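Local coordinates for protein beta-galactosidase (Bacillus circulans subsp. alkalophilus, PDB 3TTY) that catalyses the hydrolysis of terminal beta-galactose residues from beta-galactosides, binding galactose in a pocket of its TIM-barrel domain and carrying a four-cysteine zinc site, at residues 4-9 with 141-146; 119-124 with 234-239; 131-136 with 242-247. All coordinates share one frame; numbering follows the deposited sequence.

Interaction 1: 4-9 with 141-146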
loop_
_atom_site.group_PDB
_atom_site.type_symbol
_atom_site.label_atom_id
_atom_site.label_comp_id
_atom_site.label_asym_id
_atom_site.label_seq_id
_atom_site.Cartn_x
_atom_site.Cartn_y
_atom_site.Cartn_z
ATOM N N GLU A 4 -30.608 -39.500 -6.717
ATOM C CA GLU A 4 -30.961 -40.636 -7.562
ATOM C C GLU A 4 -31.900 -40.281 -8.716
ATOM O O GLU A 4 -31.989 -41.014 -9.694
ATOM C CB GLU A 4 -31.583 -41.752 -6.719
ATOM C CG GLU A 4 -30.646 -42.331 -5.658
ATOM C CD GLU A 4 -29.431 -43.045 -6.248
ATOM O OE1 GLU A 4 -29.573 -43.701 -7.309
ATOM O OE2 GLU A 4 -28.333 -42.953 -5.641
ATOM N N LYS A 5 -32.612 -39.169 -8.612
ATOM C CA LYS A 5 -33.592 -38.884 -9.647
ATOM C C LYS A 5 -32.962 -38.203 -10.868
ATOM O O LYS A 5 -33.642 -37.894 -11.845
ATOM C CB LYS A 5 -34.775 -38.095 -9.080
ATOM C CG LYS A 5 -34.422 -36.750 -8.469
ATOM C CD LYS A 5 -35.683 -35.917 -8.185
ATOM C CE LYS A 5 -36.484 -36.481 -7.041
ATOM N NZ LYS A 5 -37.698 -35.662 -6.792
ATOM N N PHE A 6 -31.646 -38.025 -10.819
ATOM C CA PHE A 6 -30.921 -37.207 -11.791
ATOM C C PHE A 6 -29.577 -37.889 -11.973
ATOM O O PHE A 6 -28.568 -37.409 -11.463
ATOM C CB PHE A 6 -30.764 -35.791 -11.207
ATOM C CG PHE A 6 -30.254 -34.750 -12.175
ATOM C CD1 PHE A 6 -29.889 -35.075 -13.474
ATOM C CD2 PHE A 6 -30.128 -33.426 -11.759
ATOM C CE1 PHE A 6 -29.416 -34.089 -14.348
ATOM C CE2 PHE A 6 -29.653 -32.432 -12.623
ATOM C CZ PHE A 6 -29.296 -32.761 -13.914
ATOM N N PRO A 7 -29.567 -39.023 -12.703
ATOM C CA PRO A 7 -28.455 -39.980 -12.736
ATOM C C PRO A 7 -27.404 -39.711 -13.811
ATOM O O PRO A 7 -27.056 -40.601 -14.577
ATOM C CB PRO A 7 -29.164 -41.308 -13.004
ATOM C CG PRO A 7 -30.310 -40.918 -13.917
ATOM C CD PRO A 7 -30.693 -39.476 -13.544
ATOM N N LYS A 8 -26.893 -38.491 -13.848
ATOM C CA LYS A 8 -25.776 -38.147 -14.718
ATOM C C LYS A 8 -24.958 -37.056 -14.048
ATOM O O LYS A 8 -25.286 -36.608 -12.954
ATOM C CB LYS A 8 -26.262 -37.682 -16.113
ATOM C CG LYS A 8 -27.335 -36.578 -16.093
ATOM C CD LYS A 8 -27.788 -36.177 -17.497
ATOM C CE LYS A 8 -26.643 -35.543 -18.322
ATOM N NZ LYS A 8 -26.317 -34.147 -17.892
ATOM N N ILE A 9 -23.886 -36.637 -14.702
ATOM C CA ILE A 9 -23.150 -35.459 -14.274
ATOM C C ILE A 9 -23.994 -34.245 -14.639
ATOM O O ILE A 9 -24.127 -33.913 -15.814
ATOM C CB ILE A 9 -21.785 -35.397 -14.969
ATOM C CG1 ILE A 9 -20.940 -36.603 -14.534
ATOM C CG2 ILE A 9 -21.080 -34.087 -14.647
ATOM C CD1 ILE A 9 -19.719 -36.836 -15.360
ATOM N N GLN A 141 -39.040 -31.489 -9.135
ATOM C CA GLN A 141 -37.845 -31.100 -9.883
ATOM C C GLN A 141 -36.672 -30.677 -9.000
ATOM O O GLN A 141 -35.513 -30.705 -9.433
ATOM C CB GLN A 141 -38.170 -29.972 -10.863
ATOM C CG GLN A 141 -39.007 -30.392 -12.037
ATOM C CD GLN A 141 -38.370 -31.523 -12.811
ATOM O OE1 GLN A 141 -38.779 -32.675 -12.686
ATOM N NE2 GLN A 141 -37.354 -31.201 -13.614
ATOM N N ILE A 142 -36.970 -30.281 -7.768
ATOM C CA ILE A 142 -35.939 -29.794 -6.855
ATOM C C ILE A 142 -35.042 -30.921 -6.372
ATOM O O ILE A 142 -35.478 -31.806 -5.646
ATOM C CB ILE A 142 -36.556 -29.091 -5.642
ATOM C CG1 ILE A 142 -37.479 -27.961 -6.103
ATOM C CG2 ILE A 142 -35.467 -28.572 -4.727
ATOM C CD1 ILE A 142 -38.188 -27.250 -4.969
ATOM N N VAL A 143 -33.774 -30.874 -6.764
ATOM C CA VAL A 143 -32.860 -31.967 -6.494
ATOM C C VAL A 143 -31.828 -31.595 -5.440
ATOM O O VAL A 143 -31.048 -32.446 -4.993
ATOM C CB VAL A 143 -32.114 -32.374 -7.781
ATOM C CG1 VAL A 143 -33.040 -33.129 -8.744
ATOM C CG2 VAL A 143 -31.524 -31.135 -8.457
ATOM N N MET A 144 -31.807 -30.322 -5.058
ATOM C CA MET A 144 -30.765 -29.801 -4.174
ATOM C C MET A 144 -31.165 -28.437 -3.622
ATOM O O MET A 144 -31.721 -27.619 -4.352
ATOM C CB MET A 144 -29.444 -29.699 -4.941
ATOM C CG MET A 144 -28.250 -29.213 -4.130
ATOM S SD MET A 144 -27.662 -30.361 -2.846
ATOM C CE MET A 144 -27.347 -31.844 -3.792
ATOM N N TRP A 145 -30.907 -28.209 -2.333
ATOM C CA TRP A 145 -31.051 -26.879 -1.734
ATOM C C TRP A 145 -29.690 -26.193 -1.688
ATOM O O TRP A 145 -28.689 -26.799 -1.313
ATOM C CB TRP A 145 -31.626 -26.937 -0.308
ATOM C CG TRP A 145 -33.097 -27.238 -0.218
ATOM C CD1 TRP A 145 -33.663 -28.425 0.136
ATOM C CD2 TRP A 145 -34.187 -26.338 -0.474
ATOM N NE1 TRP A 145 -35.029 -28.324 0.112
ATOM C CE2 TRP A 145 -35.378 -27.055 -0.260
ATOM C CE3 TRP A 145 -34.270 -25.001 -0.871
ATOM C CZ2 TRP A 145 -36.635 -26.483 -0.426
ATOM C CZ3 TRP A 145 -35.516 -24.437 -1.040
ATOM C CH2 TRP A 145 -36.682 -25.173 -0.819
ATOM N N HIS A 146 -29.679 -24.916 -2.048
ATOM C CA HIS A 146 -28.473 -24.105 -2.120
ATOM C C HIS A 146 -28.639 -22.989 -1.077
ATOM O O HIS A 146 -29.187 -21.913 -1.364
ATOM C CB HIS A 146 -28.340 -23.589 -3.568
ATOM C CG HIS A 146 -27.216 -22.624 -3.813
ATOM N ND1 HIS A 146 -26.969 -21.532 -3.008
ATOM C CD2 HIS A 146 -26.333 -22.545 -4.835
ATOM C CE1 HIS A 146 -25.962 -20.838 -3.511
ATOM N NE2 HIS A 146 -25.555 -21.428 -4.618
HETATM O O HOH W 1 -38.093 -32.719 -5.017
#
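Lys-5 NZ gives a hydrogen bond to the carbonyl O of Pro-140, just ahead of residues 141-146, and a weak one to a water at 3.5 Å. That water in turn donates to Ile-142 O over 2.8 Å, so the ammonium group bonds directly to the residues just before the strand and reaches Ile-142 O through the water, by a weak first leg. Below this polar end the lysine stem lies across Val-143: CG and CD each sit 3.9 Å from Val-143 CG1. The chain bends at chi3 (71°), which lets the methylenes rest on the valine while NZ turns to the carbonyls. Phe-6 meets the same methyl obliquely, CD2 coming within 4.2 Å of Val-143 CG1, so a single branch of the valine serves both neighbours. Asn-3 ties the two backbones together, its ND2 on Val-143 O and its OD1 on Lys-5 N. Beyond Phe-6, an inverse gamma turn centred on Pro-7 redirects the chain toward strand 10-14. The Phe-6 ring stacks on Trp-10 and also meets Tyr-75, on which Val-143 packs as well. The contact thus lies at the end of the barrel where the strands begin, with strand 142-146 set between strands 75-79 and 249-253.

Interaction 2: 119-124 with 234-239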
loop_
_atom_site.group_PDB
_atom_site.type_symbol
_atom_site.label_atom_id
_atom_site.label_comp_id
_atom_site.label_asym_id
_atom_site.label_seq_id
_atom_site.Cartn_x
_atom_site.Cartn_y
_atom_site.Cartn_z
ATOM N N PRO A 119 -29.888 -10.866 15.317
ATOM C CA PRO A 119 -31.218 -11.417 15.591
ATOM C C PRO A 119 -32.169 -11.200 14.412
ATOM O O PRO A 119 -33.015 -12.048 14.117
ATOM C CB PRO A 119 -31.695 -10.619 16.820
ATOM C CG PRO A 119 -30.468 -9.976 17.382
ATOM C CD PRO A 119 -29.522 -9.777 16.241
ATOM N N THR A 120 -32.048 -10.067 13.741
ATOM C CA THR A 120 -32.917 -9.804 12.603
ATOM C C THR A 120 -32.637 -10.758 11.452
ATOM O O THR A 120 -33.545 -11.400 10.935
ATOM C CB THR A 120 -32.812 -8.365 12.132
ATOM O OG1 THR A 120 -33.321 -7.519 13.166
ATOM C CG2 THR A 120 -33.614 -8.165 10.848
ATOM N N TYR A 121 -31.372 -10.874 11.079
ATOM C CA TYR A 121 -30.977 -11.765 9.998
ATOM C C TYR A 121 -31.385 -13.221 10.258
ATOM O O TYR A 121 -31.891 -13.903 9.369
ATOM C CB TYR A 121 -29.471 -11.678 9.770
ATOM C CG TYR A 121 -28.975 -12.647 8.727
ATOM C CD1 TYR A 121 -29.240 -12.443 7.388
ATOM C CD2 TYR A 121 -28.235 -13.763 9.084
ATOM C CE1 TYR A 121 -28.786 -13.318 6.430
ATOM C CE2 TYR A 121 -27.784 -14.655 8.129
ATOM C CZ TYR A 121 -28.067 -14.429 6.806
ATOM O OH TYR A 121 -27.625 -15.308 5.848
ATOM N N ARG A 122 -31.144 -13.705 11.469
ATOM C CA ARG A 122 -31.488 -15.081 11.786
ATOM C C ARG A 122 -32.999 -15.290 11.768
ATOM O O ARG A 122 -33.472 -16.305 11.270
ATOM C CB ARG A 122 -30.882 -15.519 13.115
ATOM C CG ARG A 122 -29.377 -15.710 13.037
ATOM C CD ARG A 122 -28.905 -16.699 14.078
ATOM N NE ARG A 122 -27.451 -16.718 14.211
ATOM C CZ ARG A 122 -26.784 -17.614 14.934
ATOM N NH1 ARG A 122 -27.457 -18.566 15.578
ATOM N NH2 ARG A 122 -25.451 -17.565 15.007
ATOM N N LYS A 123 -33.748 -14.318 12.283
ATOM C CA LYS A 123 -35.215 -14.369 12.238
ATOM C C LYS A 123 -35.759 -14.485 10.810
ATOM O O LYS A 123 -36.514 -15.400 10.499
ATOM C CB LYS A 123 -35.837 -13.155 12.950
ATOM C CG LYS A 123 -37.353 -13.090 12.889
ATOM C CD LYS A 123 -37.882 -11.899 13.677
ATOM C CE LYS A 123 -39.378 -11.693 13.447
ATOM N NZ LYS A 123 -39.907 -10.484 14.183
ATOM N N TYR A 124 -35.375 -13.573 9.928
ATOM C CA TYR A 124 -35.973 -13.589 8.589
ATOM C C TYR A 124 -35.358 -14.616 7.638
ATOM O O TYR A 124 -36.035 -15.114 6.740
ATOM C CB TYR A 124 -35.991 -12.189 7.983
ATOM C CG TYR A 124 -36.904 -11.269 8.743
ATOM C CD1 TYR A 124 -38.282 -11.470 8.728
ATOM C CD2 TYR A 124 -36.395 -10.215 9.500
ATOM C CE1 TYR A 124 -39.135 -10.638 9.428
ATOM C CE2 TYR A 124 -37.249 -9.366 10.211
ATOM C CZ TYR A 124 -38.620 -9.589 10.174
ATOM O OH TYR A 124 -39.482 -8.768 10.876
ATOM N N LYS A 234 -26.616 -24.101 9.386
ATOM C CA LYS A 234 -27.346 -25.164 10.067
ATOM C C LYS A 234 -28.769 -24.754 10.382
ATOM O O LYS A 234 -29.698 -25.553 10.255
ATOM C CB LYS A 234 -26.640 -25.579 11.362
ATOM C CG LYS A 234 -25.173 -25.965 11.175
ATOM C CD LYS A 234 -24.626 -26.812 12.339
ATOM C CE LYS A 234 -25.081 -26.292 13.696
ATOM N NZ LYS A 234 -24.468 -27.043 14.826
ATOM N N MET A 235 -28.934 -23.507 10.801
ATOM C CA MET A 235 -30.253 -22.986 11.092
ATOM C C MET A 235 -31.176 -23.101 9.873
ATOM O O MET A 235 -32.335 -23.487 10.015
ATOM C CB MET A 235 -30.165 -21.536 11.571
ATOM C CG MET A 235 -31.516 -20.862 11.738
ATOM S SD MET A 235 -31.386 -19.055 11.833
ATOM C CE MET A 235 -31.100 -18.628 10.108
ATOM N N GLU A 236 -30.673 -22.766 8.685
ATOM C CA GLU A 236 -31.502 -22.836 7.473
ATOM C C GLU A 236 -31.686 -24.287 7.031
ATOM O O GLU A 236 -32.790 -24.718 6.686
ATOM C CB GLU A 236 -30.912 -21.993 6.329
ATOM C CG GLU A 236 -31.055 -20.482 6.520
ATOM C CD GLU A 236 -30.727 -19.693 5.242
ATOM O OE1 GLU A 236 -31.141 -20.115 4.138
ATOM O OE2 GLU A 236 -30.057 -18.647 5.340
ATOM N N ARG A 237 -30.591 -25.036 7.055
ATOM C CA ARG A 237 -30.614 -26.447 6.724
ATOM C C ARG A 237 -31.742 -27.127 7.498
ATOM O O ARG A 237 -32.533 -27.855 6.914
ATOM C CB ARG A 237 -29.262 -27.086 7.055
ATOM C CG ARG A 237 -29.211 -28.601 6.935
ATOM C CD ARG A 237 -28.045 -29.172 7.731
ATOM N NE ARG A 237 -28.328 -29.161 9.156
ATOM C CZ ARG A 237 -27.433 -29.412 10.107
ATOM N NH1 ARG A 237 -26.177 -29.687 9.789
ATOM N NH2 ARG A 237 -27.795 -29.382 11.381
ATOM N N ASP A 238 -31.826 -26.871 8.804
ATOM C CA ASP A 238 -32.828 -27.532 9.648
ATOM C C ASP A 238 -34.263 -27.163 9.272
ATOM O O ASP A 238 -35.149 -28.013 9.255
ATOM C CB ASP A 238 -32.578 -27.255 11.131
ATOM C CG ASP A 238 -31.299 -27.935 11.658
ATOM O OD1 ASP A 238 -30.754 -28.844 10.983
ATOM O OD2 ASP A 238 -30.841 -27.557 12.762
ATOM N N GLU A 239 -34.494 -25.896 8.964
ATOM C CA GLU A 239 -35.826 -25.450 8.570
ATOM C C GLU A 239 -36.214 -26.072 7.226
ATOM O O GLU A 239 -37.355 -26.461 7.025
ATOM C CB GLU A 239 -35.890 -23.912 8.538
ATOM C CG GLU A 239 -37.274 -23.317 8.322
ATOM C CD GLU A 239 -38.273 -23.635 9.443
ATOM O OE1 GLU A 239 -37.882 -24.247 10.464
ATOM O OE2 GLU A 239 -39.459 -23.261 9.294
HETATM O O HOH W 2 -28.100 -17.736 6.663
#
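Met-235 lays its thioether against the backbone and the base of the side chain of Arg-122. Its sulfur SD is 3.5 Å from Arg-122 O and 3.8 Å from Arg-122 CB. The methionine stretches out from its helix with CG anti to the backbone N (chi1 173°), then bends at chi3 (76°), which brings CE to 3.5 Å from Arg-122 O as well. Beside this van der Waals contact, a water joins Tyr-121 to Glu-236, whose OH and OE2 are 4.2 Å apart, too far to bond directly. The water lies 2.6 Å from Tyr-121 OH and donates to Glu-236 OE2 over 2.5 Å, between side chains that cross at about a right angle. A second shell fixes these groups. Thr-82 bonds to both, its O to Tyr-121 OH and its OG1 to Glu-236 OE2, while Thr-80 OG1 is hydrogen-bonded to Glu-236 OE1; both oxygens of the buried carboxylate are therefore engaged. The Arg-122 guanidinium is held through NE by Pro-116 O, next in sequence to zinc ligand Cys-115. Helices 119-135 and 215-243, which precede barrel strands 142-146 and 249-253, are successive outer helices, and such lateral helix-to-helix packing around a parallel barrel is characteristic of the TIM fold.

Interaction 3: 131-136 with 242-247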
loop_
_atom_site.group_PDB
_atom_site.type_symbol
_atom_site.label_atom_id
_atom_site.label_comp_id
_atom_site.label_asym_id
_atom_site.label_seq_id
_atom_site.Cartn_x
_atom_site.Cartn_y
_atom_site.Cartn_z
ATOM N N LYS A 131 -40.480 -20.887 4.393
ATOM C CA LYS A 131 -41.577 -20.668 3.458
ATOM C C LYS A 131 -41.295 -21.249 2.086
ATOM O O LYS A 131 -42.199 -21.752 1.433
ATOM C CB LYS A 131 -41.904 -19.178 3.335
ATOM C CG LYS A 131 -42.638 -18.590 4.548
ATOM C CD LYS A 131 -42.893 -17.099 4.366
ATOM C CE LYS A 131 -43.800 -16.552 5.463
ATOM N NZ LYS A 131 -45.140 -17.202 5.445
ATOM N N LEU A 132 -40.050 -21.171 1.634
ATOM C CA LEU A 132 -39.692 -21.752 0.342
ATOM C C LEU A 132 -39.872 -23.272 0.360
ATOM O O LEU A 132 -40.433 -23.850 -0.574
ATOM C CB LEU A 132 -38.250 -21.403 -0.047
ATOM C CG LEU A 132 -37.955 -19.972 -0.505
ATOM C CD1 LEU A 132 -36.478 -19.664 -0.373
ATOM C CD2 LEU A 132 -38.433 -19.729 -1.940
ATOM N N ALA A 133 -39.379 -23.923 1.410
ATOM C CA ALA A 133 -39.435 -25.378 1.464
ATOM C C ALA A 133 -40.880 -25.824 1.619
ATOM O O ALA A 133 -41.311 -26.794 0.995
ATOM C CB ALA A 133 -38.558 -25.934 2.600
ATOM N N GLU A 134 -41.638 -25.105 2.432
ATOM C CA GLU A 134 -43.050 -25.409 2.582
ATOM C C GLU A 134 -43.787 -25.266 1.248
ATOM O O GLU A 134 -44.551 -26.149 0.848
ATOM C CB GLU A 134 -43.689 -24.516 3.645
ATOM C CG GLU A 134 -45.223 -24.573 3.667
ATOM C CD GLU A 134 -45.829 -23.653 4.725
ATOM O OE1 GLU A 134 -46.686 -24.132 5.502
ATOM O OE2 GLU A 134 -45.453 -22.455 4.777
ATOM N N ARG A 135 -43.561 -24.155 0.559
ATOM C CA ARG A 135 -44.287 -23.900 -0.685
ATOM C C ARG A 135 -43.976 -24.960 -1.739
ATOM O O ARG A 135 -44.860 -25.376 -2.489
ATOM C CB ARG A 135 -43.978 -22.509 -1.242
ATOM C CG ARG A 135 -44.823 -22.126 -2.452
ATOM C CD ARG A 135 -44.505 -20.719 -2.921
ATOM N NE ARG A 135 -45.433 -20.244 -3.943
ATOM C CZ ARG A 135 -46.575 -19.625 -3.670
ATOM N NH1 ARG A 135 -46.931 -19.421 -2.408
ATOM N NH2 ARG A 135 -47.364 -19.210 -4.650
ATOM N N TYR A 136 -42.724 -25.398 -1.799
ATOM C CA TYR A 136 -42.315 -26.316 -2.860
ATOM C C TYR A 136 -42.047 -27.726 -2.358
ATOM O O TYR A 136 -41.356 -28.492 -3.022
ATOM C CB TYR A 136 -41.085 -25.767 -3.600
ATOM C CG TYR A 136 -41.313 -24.385 -4.174
ATOM C CD1 TYR A 136 -42.315 -24.163 -5.106
ATOM C CD2 TYR A 136 -40.539 -23.301 -3.780
ATOM C CE1 TYR A 136 -42.546 -22.906 -5.635
ATOM C CE2 TYR A 136 -40.767 -22.025 -4.309
ATOM C CZ TYR A 136 -41.766 -21.841 -5.233
ATOM O OH TYR A 136 -42.008 -20.596 -5.769
ATOM N N ARG A 242 -37.039 -29.832 7.727
ATOM C CA ARG A 242 -38.335 -29.967 8.383
ATOM C C ARG A 242 -39.468 -30.185 7.358
ATOM O O ARG A 242 -40.413 -30.941 7.607
ATOM C CB ARG A 242 -38.631 -28.716 9.209
ATOM C CG ARG A 242 -39.320 -28.984 10.537
ATOM C CD ARG A 242 -39.367 -27.721 11.402
ATOM N NE ARG A 242 -40.166 -26.660 10.787
ATOM C CZ ARG A 242 -41.445 -26.424 11.073
ATOM N NH1 ARG A 242 -42.077 -27.171 11.973
ATOM N NH2 ARG A 242 -42.091 -25.436 10.463
ATOM N N TRP A 243 -39.365 -29.517 6.214
ATOM C CA TRP A 243 -40.395 -29.578 5.190
ATOM C C TRP A 243 -40.037 -30.538 4.062
ATOM O O TRP A 243 -40.913 -31.157 3.474
ATOM C CB TRP A 243 -40.651 -28.189 4.619
ATOM C CG TRP A 243 -41.351 -27.278 5.562
ATOM C CD1 TRP A 243 -40.796 -26.282 6.294
ATOM C CD2 TRP A 243 -42.747 -27.282 5.877
ATOM N NE1 TRP A 243 -41.757 -25.658 7.053
ATOM C CE2 TRP A 243 -42.965 -26.253 6.812
ATOM C CE3 TRP A 243 -43.834 -28.058 5.460
ATOM C CZ2 TRP A 243 -44.225 -25.975 7.337
ATOM C CZ3 TRP A 243 -45.080 -27.785 5.976
ATOM C CH2 TRP A 243 -45.269 -26.751 6.907
ATOM N N THR A 244 -38.753 -30.661 3.751
ATOM C CA THR A 244 -38.341 -31.576 2.699
ATOM C C THR A 244 -37.144 -32.410 3.132
ATOM O O THR A 244 -36.030 -32.191 2.665
ATOM C CB THR A 244 -38.012 -30.827 1.397
ATOM O OG1 THR A 244 -36.931 -29.918 1.633
ATOM C CG2 THR A 244 -39.228 -30.045 0.925
ATOM N N PRO A 245 -37.382 -33.388 4.018
ATOM C CA PRO A 245 -36.321 -34.197 4.632
ATOM C C PRO A 245 -35.497 -35.037 3.657
ATOM O O PRO A 245 -34.393 -35.446 4.002
ATOM C CB PRO A 245 -37.084 -35.101 5.610
ATOM C CG PRO A 245 -38.509 -35.082 5.133
ATOM C CD PRO A 245 -38.718 -33.727 4.540
ATOM N N ASP A 246 -36.017 -35.291 2.461
ATOM C CA ASP A 246 -35.314 -36.134 1.495
ATOM C C ASP A 246 -34.636 -35.323 0.394
ATOM O O ASP A 246 -34.053 -35.898 -0.531
ATOM C CB ASP A 246 -36.284 -37.126 0.848
ATOM C CG ASP A 246 -36.989 -38.005 1.869
ATOM O OD1 ASP A 246 -36.376 -38.299 2.926
ATOM O OD2 ASP A 246 -38.152 -38.398 1.604
ATOM N N ILE A 247 -34.736 -33.998 0.461
ATOM C CA ILE A 247 -33.978 -33.163 -0.461
ATOM C C ILE A 247 -32.661 -32.785 0.188
ATOM O O ILE A 247 -32.653 -32.215 1.268
ATOM C CB ILE A 247 -34.737 -31.890 -0.870
ATOM C CG1 ILE A 247 -36.097 -32.258 -1.463
ATOM C CG2 ILE A 247 -33.912 -31.110 -1.880
ATOM C CD1 ILE A 247 -36.869 -31.083 -2.094
#
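This is a largely apolar helix-to-helix contact with a CH-pi interaction at its centre, formed where helices 119-135 and 215-243 end on the outside of the barrel. Glu-134 CB stands over the face of the Trp-243 indole, 3.7 Å from the centroid of the six-membered ring and 15° off its normal. With CG anti to the backbone N (chi1 168°), the rest of the glutamate runs alongside the indole in the same direction, and OE1 ends 3.3 Å from Trp-243 CH2. The carboxylate is inclined by 40° to the ring plane, so it neither stacks flat nor stands upright. One residue earlier, Ala-133 CB meets Trp-243 CB at 3.7 Å; the small side chain lets the backbones come close, the CA atoms of Glu-134 and Trp-243 being 5.6 Å apart. In the alternating strand and helix order of the TIM barrel, the chain passes on from each helix here to the next strand, 142-146 or 249-253. Replacing Trp-243 with an alanine would probably leave the aliphatic stem of Glu-134 without the aromatic face it lies on and open a gap between the helix ends. Deeper in, Thr-244 CG2 lies 3.9 Å from Ala-133 O, while its OG1 accepts from Trp-145 NE1 and bonds to Leu-240 O. A type I turn from Thr-244 to Ile-247, closed by Ile-247 N to Thr-244 O at 3.1 Å, then carries the chain inward toward strand 249-253.

In the fold
All three contacts belong to the TIM-barrel part of the chain. Interactions 2 and 3 join the same pair of helices, 119-135 and 215-243, with centres about 14 Å apart, so the two helices meet at two points along their lengths. Interaction 1 lies at strand 142-146, which follows helix 119-135; its centre is about 15 Å from that of interaction 3, which it touches through Trp-145 and Ile-142, and about 24 Å from that of interaction 2, without contact. Along the chain the order is 4-9, 119-124, 131-136, 141-146, 234-239, 242-247, so the contacts interleave. Together they place the N-terminal loop, the fourth barrel strand and two outer helices side by side on one part of the barrel.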